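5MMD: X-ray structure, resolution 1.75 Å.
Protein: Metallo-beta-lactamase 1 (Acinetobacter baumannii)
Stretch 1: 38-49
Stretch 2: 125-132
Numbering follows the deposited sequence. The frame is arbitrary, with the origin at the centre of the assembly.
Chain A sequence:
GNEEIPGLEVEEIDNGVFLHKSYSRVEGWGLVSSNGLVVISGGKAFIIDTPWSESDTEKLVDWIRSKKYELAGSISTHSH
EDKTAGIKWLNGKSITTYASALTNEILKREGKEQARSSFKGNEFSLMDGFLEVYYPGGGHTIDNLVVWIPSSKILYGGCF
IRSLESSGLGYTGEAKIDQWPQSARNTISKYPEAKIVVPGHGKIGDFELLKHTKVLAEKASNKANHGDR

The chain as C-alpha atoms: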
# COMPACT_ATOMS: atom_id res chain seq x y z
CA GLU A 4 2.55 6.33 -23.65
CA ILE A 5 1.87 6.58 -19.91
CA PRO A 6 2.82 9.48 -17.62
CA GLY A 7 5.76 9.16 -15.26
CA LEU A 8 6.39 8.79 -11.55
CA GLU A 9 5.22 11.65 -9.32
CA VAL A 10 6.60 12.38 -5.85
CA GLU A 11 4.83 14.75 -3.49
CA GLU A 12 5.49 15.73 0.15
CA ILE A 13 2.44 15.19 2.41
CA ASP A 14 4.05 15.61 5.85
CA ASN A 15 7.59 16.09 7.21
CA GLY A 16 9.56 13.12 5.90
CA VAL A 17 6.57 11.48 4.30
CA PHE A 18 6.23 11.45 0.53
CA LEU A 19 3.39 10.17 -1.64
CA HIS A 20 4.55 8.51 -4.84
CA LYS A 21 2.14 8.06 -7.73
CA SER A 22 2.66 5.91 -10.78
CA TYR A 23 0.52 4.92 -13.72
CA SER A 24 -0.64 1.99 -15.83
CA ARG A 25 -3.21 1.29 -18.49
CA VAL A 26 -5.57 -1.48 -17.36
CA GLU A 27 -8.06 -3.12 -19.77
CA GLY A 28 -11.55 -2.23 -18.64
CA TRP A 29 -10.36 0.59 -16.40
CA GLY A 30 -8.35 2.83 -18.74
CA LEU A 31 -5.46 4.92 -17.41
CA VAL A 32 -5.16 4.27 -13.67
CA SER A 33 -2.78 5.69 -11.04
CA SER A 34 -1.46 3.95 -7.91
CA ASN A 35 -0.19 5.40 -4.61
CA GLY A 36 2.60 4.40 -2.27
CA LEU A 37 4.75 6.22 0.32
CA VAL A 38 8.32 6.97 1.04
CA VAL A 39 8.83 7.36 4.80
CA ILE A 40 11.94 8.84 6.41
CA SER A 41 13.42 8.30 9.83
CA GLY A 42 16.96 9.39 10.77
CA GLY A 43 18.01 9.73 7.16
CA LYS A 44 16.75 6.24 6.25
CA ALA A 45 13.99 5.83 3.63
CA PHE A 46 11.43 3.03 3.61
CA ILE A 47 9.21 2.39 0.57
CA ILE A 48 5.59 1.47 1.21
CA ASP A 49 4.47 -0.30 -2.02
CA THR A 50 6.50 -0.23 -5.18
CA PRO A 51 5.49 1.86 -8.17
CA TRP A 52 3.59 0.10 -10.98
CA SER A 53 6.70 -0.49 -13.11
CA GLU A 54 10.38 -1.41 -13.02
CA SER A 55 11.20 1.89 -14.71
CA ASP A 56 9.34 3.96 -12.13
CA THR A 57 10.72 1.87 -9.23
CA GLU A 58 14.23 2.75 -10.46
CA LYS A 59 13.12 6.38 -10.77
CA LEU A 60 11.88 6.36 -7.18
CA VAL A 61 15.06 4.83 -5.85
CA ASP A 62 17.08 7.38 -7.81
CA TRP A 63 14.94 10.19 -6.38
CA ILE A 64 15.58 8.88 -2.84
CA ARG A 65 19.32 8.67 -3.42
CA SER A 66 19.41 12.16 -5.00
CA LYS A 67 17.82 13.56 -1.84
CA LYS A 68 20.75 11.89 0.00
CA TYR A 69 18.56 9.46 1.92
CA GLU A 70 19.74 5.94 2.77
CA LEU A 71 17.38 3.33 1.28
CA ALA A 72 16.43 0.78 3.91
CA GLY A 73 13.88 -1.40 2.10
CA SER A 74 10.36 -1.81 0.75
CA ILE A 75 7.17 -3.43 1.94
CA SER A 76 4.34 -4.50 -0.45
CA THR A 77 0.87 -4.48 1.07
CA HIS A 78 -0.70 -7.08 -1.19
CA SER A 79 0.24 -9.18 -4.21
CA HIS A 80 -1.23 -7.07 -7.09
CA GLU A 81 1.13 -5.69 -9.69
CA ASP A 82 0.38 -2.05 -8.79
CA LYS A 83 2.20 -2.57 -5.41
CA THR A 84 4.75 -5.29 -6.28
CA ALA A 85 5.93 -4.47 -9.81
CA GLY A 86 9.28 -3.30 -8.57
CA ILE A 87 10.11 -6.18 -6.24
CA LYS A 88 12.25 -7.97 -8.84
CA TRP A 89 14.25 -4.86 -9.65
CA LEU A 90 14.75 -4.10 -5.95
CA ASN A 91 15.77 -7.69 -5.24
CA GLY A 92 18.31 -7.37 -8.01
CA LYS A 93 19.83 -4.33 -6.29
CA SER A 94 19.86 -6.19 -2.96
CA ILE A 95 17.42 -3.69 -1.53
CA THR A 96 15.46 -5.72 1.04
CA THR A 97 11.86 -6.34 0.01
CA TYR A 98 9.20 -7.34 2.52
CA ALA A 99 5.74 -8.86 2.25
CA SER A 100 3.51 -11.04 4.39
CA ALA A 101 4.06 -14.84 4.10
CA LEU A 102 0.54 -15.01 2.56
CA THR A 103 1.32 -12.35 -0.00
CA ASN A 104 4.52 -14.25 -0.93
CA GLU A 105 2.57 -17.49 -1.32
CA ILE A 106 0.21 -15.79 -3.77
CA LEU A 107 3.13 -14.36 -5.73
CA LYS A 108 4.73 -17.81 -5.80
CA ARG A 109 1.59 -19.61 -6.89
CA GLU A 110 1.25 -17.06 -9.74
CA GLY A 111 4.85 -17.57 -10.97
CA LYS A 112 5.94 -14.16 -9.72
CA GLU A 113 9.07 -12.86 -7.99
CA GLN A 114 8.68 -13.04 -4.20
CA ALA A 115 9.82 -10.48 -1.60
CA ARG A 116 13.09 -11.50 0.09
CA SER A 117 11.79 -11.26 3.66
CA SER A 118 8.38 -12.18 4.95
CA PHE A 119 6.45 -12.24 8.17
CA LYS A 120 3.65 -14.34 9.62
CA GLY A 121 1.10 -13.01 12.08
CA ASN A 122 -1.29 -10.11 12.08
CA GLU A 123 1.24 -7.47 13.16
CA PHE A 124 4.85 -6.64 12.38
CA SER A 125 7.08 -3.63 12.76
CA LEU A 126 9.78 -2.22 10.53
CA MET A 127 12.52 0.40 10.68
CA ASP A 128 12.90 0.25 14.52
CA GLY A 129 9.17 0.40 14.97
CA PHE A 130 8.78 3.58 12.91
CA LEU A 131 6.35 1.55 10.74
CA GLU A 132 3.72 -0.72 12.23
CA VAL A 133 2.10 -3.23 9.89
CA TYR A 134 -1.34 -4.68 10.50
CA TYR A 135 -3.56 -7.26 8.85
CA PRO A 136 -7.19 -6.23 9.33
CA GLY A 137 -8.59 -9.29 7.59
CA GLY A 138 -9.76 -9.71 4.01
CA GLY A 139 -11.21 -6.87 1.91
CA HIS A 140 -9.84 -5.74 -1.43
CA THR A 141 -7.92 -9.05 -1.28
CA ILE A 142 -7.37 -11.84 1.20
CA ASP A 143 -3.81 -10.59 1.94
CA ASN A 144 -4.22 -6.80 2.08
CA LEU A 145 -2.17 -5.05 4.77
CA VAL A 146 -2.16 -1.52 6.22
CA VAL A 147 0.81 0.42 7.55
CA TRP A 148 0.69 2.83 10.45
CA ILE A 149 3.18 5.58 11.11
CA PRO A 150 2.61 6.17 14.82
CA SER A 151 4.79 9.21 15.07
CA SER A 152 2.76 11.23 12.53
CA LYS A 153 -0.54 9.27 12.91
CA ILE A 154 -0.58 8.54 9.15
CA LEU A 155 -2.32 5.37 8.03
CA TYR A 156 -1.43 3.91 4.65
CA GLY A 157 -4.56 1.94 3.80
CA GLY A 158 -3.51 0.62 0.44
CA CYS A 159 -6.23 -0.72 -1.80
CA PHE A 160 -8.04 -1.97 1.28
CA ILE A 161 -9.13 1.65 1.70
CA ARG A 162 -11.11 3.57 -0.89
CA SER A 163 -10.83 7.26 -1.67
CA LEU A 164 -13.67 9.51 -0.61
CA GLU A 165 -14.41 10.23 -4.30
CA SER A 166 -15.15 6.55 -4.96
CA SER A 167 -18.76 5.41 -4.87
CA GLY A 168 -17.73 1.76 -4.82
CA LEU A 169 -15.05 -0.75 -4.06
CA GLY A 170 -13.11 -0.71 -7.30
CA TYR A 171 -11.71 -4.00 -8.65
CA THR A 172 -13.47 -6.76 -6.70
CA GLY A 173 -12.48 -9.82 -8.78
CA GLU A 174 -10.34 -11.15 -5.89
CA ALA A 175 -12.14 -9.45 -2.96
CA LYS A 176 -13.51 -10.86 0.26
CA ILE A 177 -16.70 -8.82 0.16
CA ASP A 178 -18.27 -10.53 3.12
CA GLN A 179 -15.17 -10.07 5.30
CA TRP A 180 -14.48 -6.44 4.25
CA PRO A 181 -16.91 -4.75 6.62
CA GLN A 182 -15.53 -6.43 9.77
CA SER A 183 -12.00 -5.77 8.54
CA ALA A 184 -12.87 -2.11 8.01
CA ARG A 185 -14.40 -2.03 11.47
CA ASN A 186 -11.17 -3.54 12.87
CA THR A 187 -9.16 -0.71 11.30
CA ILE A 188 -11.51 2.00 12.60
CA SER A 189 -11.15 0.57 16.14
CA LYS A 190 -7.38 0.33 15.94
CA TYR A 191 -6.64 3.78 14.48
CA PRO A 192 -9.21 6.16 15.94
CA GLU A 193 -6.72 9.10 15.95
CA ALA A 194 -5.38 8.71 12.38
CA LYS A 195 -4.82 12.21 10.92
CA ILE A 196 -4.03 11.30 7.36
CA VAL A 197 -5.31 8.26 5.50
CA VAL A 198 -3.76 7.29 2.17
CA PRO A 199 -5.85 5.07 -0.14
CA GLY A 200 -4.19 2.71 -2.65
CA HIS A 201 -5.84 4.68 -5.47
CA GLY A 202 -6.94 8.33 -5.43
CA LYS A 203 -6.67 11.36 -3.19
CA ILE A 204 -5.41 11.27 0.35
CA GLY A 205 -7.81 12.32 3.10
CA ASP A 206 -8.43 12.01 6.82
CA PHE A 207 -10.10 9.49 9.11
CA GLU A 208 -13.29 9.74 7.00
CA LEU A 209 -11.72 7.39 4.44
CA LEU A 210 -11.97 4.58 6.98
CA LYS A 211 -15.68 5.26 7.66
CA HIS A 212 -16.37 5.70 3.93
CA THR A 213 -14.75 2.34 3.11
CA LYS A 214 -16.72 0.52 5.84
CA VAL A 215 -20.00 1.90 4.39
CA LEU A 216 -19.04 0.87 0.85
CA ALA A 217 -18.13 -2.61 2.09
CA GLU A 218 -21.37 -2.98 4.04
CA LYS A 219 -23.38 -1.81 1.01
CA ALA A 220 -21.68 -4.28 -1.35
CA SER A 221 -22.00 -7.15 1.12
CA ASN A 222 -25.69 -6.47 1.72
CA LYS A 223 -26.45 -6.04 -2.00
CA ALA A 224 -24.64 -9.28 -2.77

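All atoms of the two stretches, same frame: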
# COMPACT_ATOMS: atom_id res chain seq x y z
N VAL A 38 6.96 7.07 0.59
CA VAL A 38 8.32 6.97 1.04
C VAL A 38 8.33 7.63 2.43
O VAL A 38 7.91 8.80 2.60
CB VAL A 38 9.34 7.65 0.08
CG1 VAL A 38 10.77 7.46 0.58
CG2 VAL A 38 9.18 7.14 -1.31
N VAL A 39 8.79 6.88 3.43
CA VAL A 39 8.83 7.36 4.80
C VAL A 39 10.27 7.45 5.31
O VAL A 39 11.06 6.50 5.19
CB VAL A 39 8.02 6.45 5.70
CG1 VAL A 39 8.07 6.94 7.13
CG2 VAL A 39 6.60 6.30 5.19
N ILE A 40 10.60 8.58 5.90
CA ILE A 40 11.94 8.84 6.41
C ILE A 40 12.01 8.88 7.91
O ILE A 40 11.21 9.54 8.57
CB ILE A 40 12.46 10.18 5.92
CG1 ILE A 40 12.15 10.40 4.45
CG2 ILE A 40 13.98 10.33 6.24
CD1 ILE A 40 12.75 9.45 3.55
N SER A 41 13.04 8.21 8.44
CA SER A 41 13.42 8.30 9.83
C SER A 41 14.96 8.29 9.94
O SER A 41 15.61 7.36 9.47
CB SER A 41 12.81 7.16 10.62
OG SER A 41 13.16 7.24 11.99
N GLY A 42 15.52 9.35 10.52
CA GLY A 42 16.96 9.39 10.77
C GLY A 42 17.76 9.21 9.50
O GLY A 42 18.77 8.53 9.48
N GLY A 43 17.28 9.79 8.41
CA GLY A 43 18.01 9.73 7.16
C GLY A 43 17.74 8.47 6.36
O GLY A 43 18.11 8.41 5.19
N LYS A 44 17.08 7.48 6.97
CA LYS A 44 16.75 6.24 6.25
C LYS A 44 15.37 6.31 5.62
O LYS A 44 14.41 6.73 6.27
CB LYS A 44 16.81 5.04 7.18
CG LYS A 44 18.13 4.97 7.97
CD LYS A 44 18.09 3.98 9.12
CE LYS A 44 19.41 3.97 9.91
NZ LYS A 44 19.68 5.17 10.79
N ALA A 45 15.26 5.82 4.39
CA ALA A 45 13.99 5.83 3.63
C ALA A 45 13.39 4.44 3.49
O ALA A 45 14.10 3.48 3.13
CB ALA A 45 14.19 6.42 2.27
N PHE A 46 12.10 4.32 3.78
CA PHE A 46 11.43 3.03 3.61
C PHE A 46 10.33 3.22 2.58
O PHE A 46 9.55 4.18 2.68
CB PHE A 46 10.87 2.51 4.92
CG PHE A 46 10.78 1.02 4.96
CD1 PHE A 46 9.73 0.37 4.40
CD2 PHE A 46 11.79 0.27 5.53
CE1 PHE A 46 9.65 -1.04 4.41
CE2 PHE A 46 11.72 -1.13 5.55
CZ PHE A 46 10.65 -1.76 4.97
N ILE A 47 10.29 2.35 1.58
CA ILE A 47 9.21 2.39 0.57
C ILE A 47 8.02 1.55 0.98
O ILE A 47 8.16 0.35 1.27
CB ILE A 47 9.69 1.90 -0.76
CG1 ILE A 47 10.78 2.81 -1.27
CG2 ILE A 47 8.55 1.90 -1.79
CD1 ILE A 47 11.66 2.18 -2.32
N ILE A 48 6.86 2.18 1.04
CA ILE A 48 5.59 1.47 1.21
C ILE A 48 4.88 1.36 -0.15
O ILE A 48 4.30 2.33 -0.65
CB ILE A 48 4.67 2.14 2.23
CG1 ILE A 48 5.38 2.27 3.59
CG2 ILE A 48 3.35 1.36 2.35
CD1 ILE A 48 4.53 3.02 4.68
N ASP A 49 4.96 0.15 -0.69
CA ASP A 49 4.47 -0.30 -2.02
C ASP A 49 5.34 0.23 -3.14
O ASP A 49 5.72 1.40 -3.14
CB ASP A 49 3.00 0.07 -2.21
CG ASP A 49 2.11 -0.87 -1.46
OD1 ASP A 49 2.62 -1.94 -1.08
OD2 ASP A 49 0.93 -0.56 -1.21
N SER A 125 6.56 -4.98 12.74
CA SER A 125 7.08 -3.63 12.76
C SER A 125 8.39 -3.58 12.00
O SER A 125 9.12 -4.57 11.92
CB SER A 125 7.24 -3.14 14.20
OG SER A 125 8.53 -3.42 14.64
N LEU A 126 8.63 -2.44 11.37
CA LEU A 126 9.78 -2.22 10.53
C LEU A 126 10.47 -0.91 10.90
O LEU A 126 9.89 -0.04 11.52
CB LEU A 126 9.36 -2.15 9.06
CG LEU A 126 8.72 -3.39 8.42
CD1 LEU A 126 8.00 -3.03 7.16
CD2 LEU A 126 9.79 -4.35 8.10
N MET A 127 11.71 -0.79 10.46
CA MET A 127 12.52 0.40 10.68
C MET A 127 12.47 0.86 12.17
O MET A 127 12.07 1.98 12.48
CB MET A 127 12.08 1.51 9.71
CG MET A 127 13.25 2.44 9.39
SD MET A 127 13.08 3.50 7.95
CE MET A 127 11.52 4.26 8.36
N ASP A 128 12.86 -0.03 13.07
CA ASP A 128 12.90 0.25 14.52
C ASP A 128 11.57 0.76 15.04
O ASP A 128 11.50 1.66 15.91
CB ASP A 128 13.97 1.26 14.85
CG ASP A 128 15.35 0.81 14.45
OD1 ASP A 128 15.61 -0.40 14.40
OD2 ASP A 128 16.20 1.68 14.22
N GLY A 129 10.51 0.17 14.50
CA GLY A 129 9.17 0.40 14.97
C GLY A 129 8.58 1.70 14.42
O GLY A 129 7.47 2.07 14.76
N PHE A 130 9.31 2.36 13.54
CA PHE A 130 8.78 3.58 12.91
C PHE A 130 7.56 3.24 12.04
O PHE A 130 6.66 4.08 11.90
CB PHE A 130 9.85 4.29 12.08
CG PHE A 130 9.61 5.77 11.89
CD1 PHE A 130 9.10 6.25 10.69
CD2 PHE A 130 9.88 6.67 12.90
CE1 PHE A 130 8.87 7.59 10.51
CE2 PHE A 130 9.66 8.03 12.71
CZ PHE A 130 9.14 8.49 11.52
N LEU A 131 7.53 2.03 11.47
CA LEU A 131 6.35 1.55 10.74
C LEU A 131 5.73 0.37 11.47
O LEU A 131 6.44 -0.56 11.89
CB LEU A 131 6.71 1.14 9.31
CG LEU A 131 7.45 2.18 8.47
CD1 LEU A 131 7.85 1.54 7.12
CD2 LEU A 131 6.58 3.44 8.25
N GLU A 132 4.42 0.40 11.65
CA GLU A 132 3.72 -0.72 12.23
C GLU A 132 2.79 -1.23 11.14
O GLU A 132 2.05 -0.45 10.49
CB GLU A 132 2.95 -0.34 13.49
CG GLU A 132 3.84 0.32 14.55
CD GLU A 132 3.09 0.66 15.84
OE1 GLU A 132 1.83 0.72 15.84
OE2 GLU A 132 3.76 0.79 16.87
O HOH W 1 13.62 4.43 12.88

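This is an apolar packing contact between two beta hairpins far apart in sequence, held by interlocking side chains and one bridging water, with no direct hydrogen bond between the stretches. Each hairpin is held together by its own backbone hydrogen bonds. In the first, Val 39 N donates to Phe 46 O at 2.9 Å and Phe 46 N to Val 39 O at 2.8 Å, and a type I' turn runs from Ser 41 to Lys 44. In the second, Leu 126 N donates to Leu 131 O at 2.9 Å and Leu 131 N to Leu 126 O at 3.1 Å, closed by a type I' turn from Met 127 to Phe 130. No hydrogen bond crosses between the hairpins; they meet mainly through side chains, with a few backbone carbonyls also in contact, and bury 476 Å², both sides summed.

The side chains of the first hairpin largely alternate in direction. The CA-to-CB bonds of Val 39, Ser 41, Lys 44 and Phe 46 point toward the second stretch, whereas those of Ile 40, Ala 45 and Ile 47 point away. Ile 40 nevertheless takes part through its backbone, its O 3.6 Å from Phe 130 CE1. Ile 48 points sideways, yet its end comes nearer, placing CD1 4.1 Å from Leu 131 CD2.

Phe 46 anchors one part of the contact. Its CD1 lies 3.5 Å from Leu 131 CD1, and its CZ lies 3.7 Å from Leu 126 CD1, so one ring touches both members of the opposing backbone pair. Met 127 approaches the same residue, with SD 3.9 Å from Phe 46 CB. The sulfur is 5.4 Å from the ring centroid and 73° off the normal, an oblique sulfur-aromatic approach. Met 127 also reaches past Phe 46: its SD is 3.9 Å from Lys 44 O, and its CE is 3.9 Å from both Val 39 O and Ser 41 CB. Its side chain therefore lies against both strands of the first hairpin.

Phe 130 forms the other aromatic site. Ser 41 CB stands 3.6 Å from the ring centroid and only 7° off the normal, a nearly ideal CH-pi geometry over the face; Ser 41 OG lies over that face too, 3.5 Å from Phe 130 CD2. Val 39 CG1 meets the ring at its edge, 3.5 Å from Phe 130 CE1, and the same methyl is 4.0 Å from Leu 131 CD2, linking the two aromatic sites.

The polar link is water 1, which lies 3.0 Å from Ser 41 OG and donates to Met 127 O at 2.9 Å. It joins the serine hydroxyl to a turn carbonyl without direct contact between them.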